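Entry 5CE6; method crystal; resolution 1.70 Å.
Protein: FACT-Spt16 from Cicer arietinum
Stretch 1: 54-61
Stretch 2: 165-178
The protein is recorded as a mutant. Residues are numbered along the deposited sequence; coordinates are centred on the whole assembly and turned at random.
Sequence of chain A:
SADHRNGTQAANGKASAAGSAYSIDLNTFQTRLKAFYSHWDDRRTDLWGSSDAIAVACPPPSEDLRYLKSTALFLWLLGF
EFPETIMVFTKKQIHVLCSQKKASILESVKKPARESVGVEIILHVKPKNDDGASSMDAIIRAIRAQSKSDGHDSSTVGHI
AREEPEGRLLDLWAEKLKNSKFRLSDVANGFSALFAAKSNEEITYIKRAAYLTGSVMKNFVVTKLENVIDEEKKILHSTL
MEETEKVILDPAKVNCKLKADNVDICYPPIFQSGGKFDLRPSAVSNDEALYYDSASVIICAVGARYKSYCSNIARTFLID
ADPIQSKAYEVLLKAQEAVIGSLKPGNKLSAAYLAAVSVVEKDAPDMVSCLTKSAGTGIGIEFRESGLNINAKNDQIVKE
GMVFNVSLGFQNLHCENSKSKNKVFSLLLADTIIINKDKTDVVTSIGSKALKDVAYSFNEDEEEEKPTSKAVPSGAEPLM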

# COMPACT_ATOMS: atom_id res chain seq x y z
N ILE A 54 14.31 18.94 3.85
CA ILE A 54 13.09 18.21 3.51
C ILE A 54 12.08 18.32 4.64
O ILE A 54 12.41 18.07 5.81
CB ILE A 54 13.39 16.71 3.26
CG1 ILE A 54 14.31 16.56 2.04
CG2 ILE A 54 12.09 15.91 3.07
CD1 ILE A 54 14.92 15.19 1.91
N ALA A 55 10.85 18.72 4.30
CA ALA A 55 9.80 18.92 5.29
C ALA A 55 8.72 17.87 5.12
O ALA A 55 8.21 17.68 4.01
CB ALA A 55 9.19 20.32 5.16
N VAL A 56 8.38 17.18 6.21
CA VAL A 56 7.24 16.26 6.18
C VAL A 56 6.29 16.66 7.29
O VAL A 56 6.71 17.16 8.33
CB VAL A 56 7.66 14.77 6.31
CG1 VAL A 56 8.78 14.43 5.33
CG2 VAL A 56 8.08 14.44 7.74
N ALA A 57 4.99 16.46 7.06
CA ALA A 57 3.99 16.90 8.03
C ALA A 57 2.78 15.98 8.01
O ALA A 57 2.31 15.58 6.94
CB ALA A 57 3.59 18.34 7.76
N CYS A 58 2.29 15.65 9.20
CA CYS A 58 1.15 14.75 9.35
C CYS A 58 0.00 15.47 10.05
O CYS A 58 0.23 16.22 10.99
CB CYS A 58 1.55 13.52 10.16
SG CYS A 58 2.76 12.53 9.29
N PRO A 59 -1.23 15.23 9.58
CA PRO A 59 -2.44 15.88 10.09
C PRO A 59 -2.89 15.28 11.42
O PRO A 59 -2.34 14.27 11.84
CB PRO A 59 -3.48 15.59 9.00
CG PRO A 59 -3.06 14.31 8.44
CD PRO A 59 -1.54 14.31 8.47
N PRO A 60 -3.88 15.91 12.09
CA PRO A 60 -4.47 15.31 13.29
C PRO A 60 -5.05 13.93 12.99
O PRO A 60 -5.26 13.61 11.81
CB PRO A 60 -5.60 16.28 13.64
CG PRO A 60 -5.15 17.60 13.09
CD PRO A 60 -4.41 17.26 11.82
N PRO A 61 -5.28 13.10 14.02
CA PRO A 61 -5.82 11.76 13.76
C PRO A 61 -7.16 11.84 13.04
O PRO A 61 -7.96 12.72 13.35
CB PRO A 61 -6.01 11.18 15.16
CG PRO A 61 -5.05 11.93 16.02
CD PRO A 61 -5.01 13.32 15.45
N PRO A 165 -2.75 19.35 2.46
CA PRO A 165 -2.76 19.68 3.89
C PRO A 165 -4.15 19.49 4.48
O PRO A 165 -5.14 19.93 3.88
CB PRO A 165 -2.39 21.17 3.90
CG PRO A 165 -1.74 21.44 2.59
CD PRO A 165 -2.39 20.50 1.62
N GLU A 166 -4.22 18.83 5.63
CA GLU A 166 -5.47 18.70 6.37
C GLU A 166 -5.25 19.27 7.76
O GLU A 166 -4.29 18.90 8.44
CB GLU A 166 -5.89 17.23 6.46
N GLY A 167 -6.14 20.17 8.19
CA GLY A 167 -6.05 20.74 9.52
C GLY A 167 -5.33 22.08 9.57
O GLY A 167 -4.56 22.41 8.67
N ARG A 168 -5.58 22.83 10.64
CA ARG A 168 -5.01 24.17 10.78
C ARG A 168 -3.48 24.21 10.73
O ARG A 168 -2.91 25.06 10.05
CB ARG A 168 -5.51 24.81 12.07
CG ARG A 168 -7.03 24.77 12.19
CD ARG A 168 -7.53 25.72 13.26
NE ARG A 168 -8.95 26.00 13.08
CZ ARG A 168 -9.44 26.88 12.20
NH1 ARG A 168 -8.61 27.55 11.41
NH2 ARG A 168 -10.74 27.07 12.11
N LEU A 169 -2.83 23.29 11.45
CA LEU A 169 -1.36 23.28 11.51
C LEU A 169 -0.75 23.13 10.12
O LEU A 169 0.08 23.95 9.71
CB LEU A 169 -0.86 22.14 12.41
CG LEU A 169 0.63 22.21 12.75
CD1 LEU A 169 0.85 23.23 13.84
CD2 LEU A 169 1.18 20.85 13.17
N LEU A 170 -1.18 22.10 9.40
CA LEU A 170 -0.62 21.82 8.07
C LEU A 170 -0.98 22.92 7.08
O LEU A 170 -0.19 23.27 6.20
CB LEU A 170 -1.09 20.46 7.55
CG LEU A 170 -0.70 19.17 8.29
CD1 LEU A 170 -0.38 18.06 7.31
CD2 LEU A 170 0.45 19.37 9.27
N ASP A 171 -2.19 23.47 7.21
CA ASP A 171 -2.63 24.58 6.37
C ASP A 171 -1.70 25.77 6.52
O ASP A 171 -1.24 26.35 5.52
CB ASP A 171 -4.06 25.01 6.74
CG ASP A 171 -5.12 24.15 6.10
OD1 ASP A 171 -4.82 23.48 5.09
OD2 ASP A 171 -6.27 24.15 6.60
N LEU A 172 -1.42 26.13 7.76
CA LEU A 172 -0.55 27.27 8.04
C LEU A 172 0.86 27.01 7.53
O LEU A 172 1.48 27.87 6.90
CB LEU A 172 -0.55 27.58 9.54
CG LEU A 172 0.34 28.74 10.00
CD1 LEU A 172 -0.02 30.01 9.25
CD2 LEU A 172 0.24 28.96 11.51
N TRP A 173 1.37 25.81 7.81
CA TRP A 173 2.72 25.44 7.41
C TRP A 173 2.88 25.52 5.90
O TRP A 173 3.86 26.08 5.40
CB TRP A 173 3.06 24.03 7.92
CG TRP A 173 4.38 23.50 7.45
CD1 TRP A 173 4.59 22.39 6.66
CD2 TRP A 173 5.69 24.03 7.73
NE1 TRP A 173 5.93 22.21 6.44
CE2 TRP A 173 6.63 23.19 7.09
CE3 TRP A 173 6.15 25.12 8.47
CZ2 TRP A 173 8.00 23.42 7.16
CZ3 TRP A 173 7.52 25.35 8.54
CH2 TRP A 173 8.43 24.50 7.89
N ALA A 174 1.92 24.96 5.18
CA ALA A 174 1.96 24.99 3.72
C ALA A 174 1.96 26.42 3.21
O ALA A 174 2.67 26.75 2.26
CB ALA A 174 0.79 24.21 3.14
N GLU A 175 1.18 27.28 3.87
CA GLU A 175 1.11 28.69 3.49
C GLU A 175 2.42 29.40 3.77
O GLU A 175 2.86 30.24 2.99
CB GLU A 175 -0.05 29.40 4.20
CG GLU A 175 -0.24 30.85 3.78
CD GLU A 175 -1.69 31.32 3.88
OE1 GLU A 175 -2.43 30.81 4.76
OE2 GLU A 175 -2.09 32.19 3.08
N LYS A 176 3.06 29.05 4.89
CA LYS A 176 4.33 29.66 5.26
C LYS A 176 5.49 29.21 4.37
O LYS A 176 6.40 30.00 4.08
CB LYS A 176 4.64 29.40 6.74
CG LYS A 176 3.80 30.24 7.69
CD LYS A 176 4.27 30.12 9.14
CE LYS A 176 3.56 31.12 10.05
NZ LYS A 176 3.95 32.52 9.78
N LEU A 177 5.47 27.95 3.95
CA LEU A 177 6.45 27.46 2.98
C LEU A 177 6.23 28.16 1.65
O LEU A 177 7.18 28.65 1.03
CB LEU A 177 6.33 25.94 2.80
CG LEU A 177 7.26 25.08 3.66
CD1 LEU A 177 7.13 23.62 3.30
CD2 LEU A 177 8.70 25.54 3.51
N LYS A 178 4.98 28.19 1.21
CA LYS A 178 4.61 28.84 -0.04
C LYS A 178 5.11 30.28 -0.06
O LYS A 178 5.71 30.72 -1.05
CB LYS A 178 3.09 28.82 -0.21
O HOH W 1 5.70 20.02 4.46

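Strand 54-58 lies against helix 168-178 in a nearly antiparallel arrangement (157°), their axes approaching to 8.9 Å, and the contact is held by packing, with no direct hydrogen bond among the modelled atoms. Alternation along the strand turns Ala55 and Ala57 toward the helix and Val56 away. These small methyls leave room for the large helical side chains. Leu170, the residue most covered by the opposing stretch, fills the hollow beside Ala57 and the strand end: its CD2 lies 3.6 Å from Ala57 CB and 3.6 Å from Cys58 O, while its CD1 reaches Pro59 CD at 4.1 Å.

One turn on, the Trp173 indole, with chi1 in t, presents its edge to Ala55, whose CB sits 3.9 Å from CZ2. Its polar atom is not left unpaired: NE1 of Trp173 donates to a water 3.0 Å away, which in turn makes a weak hydrogen bond to Ala55 O (3.5 Å). Leu177 CD1 adds a looser contact with Ala55 CB at 4.3 Å.

Beyond the strand, the two stretches draw closer. Pro59 CB rests 3.5 Å from Glu166 O, and the Pro60 ring comes up to Gly167, the N-cap. A CB there would clash with Pro60 CD, and the backbone angles of Gly167 (96/160) independently call for glycine.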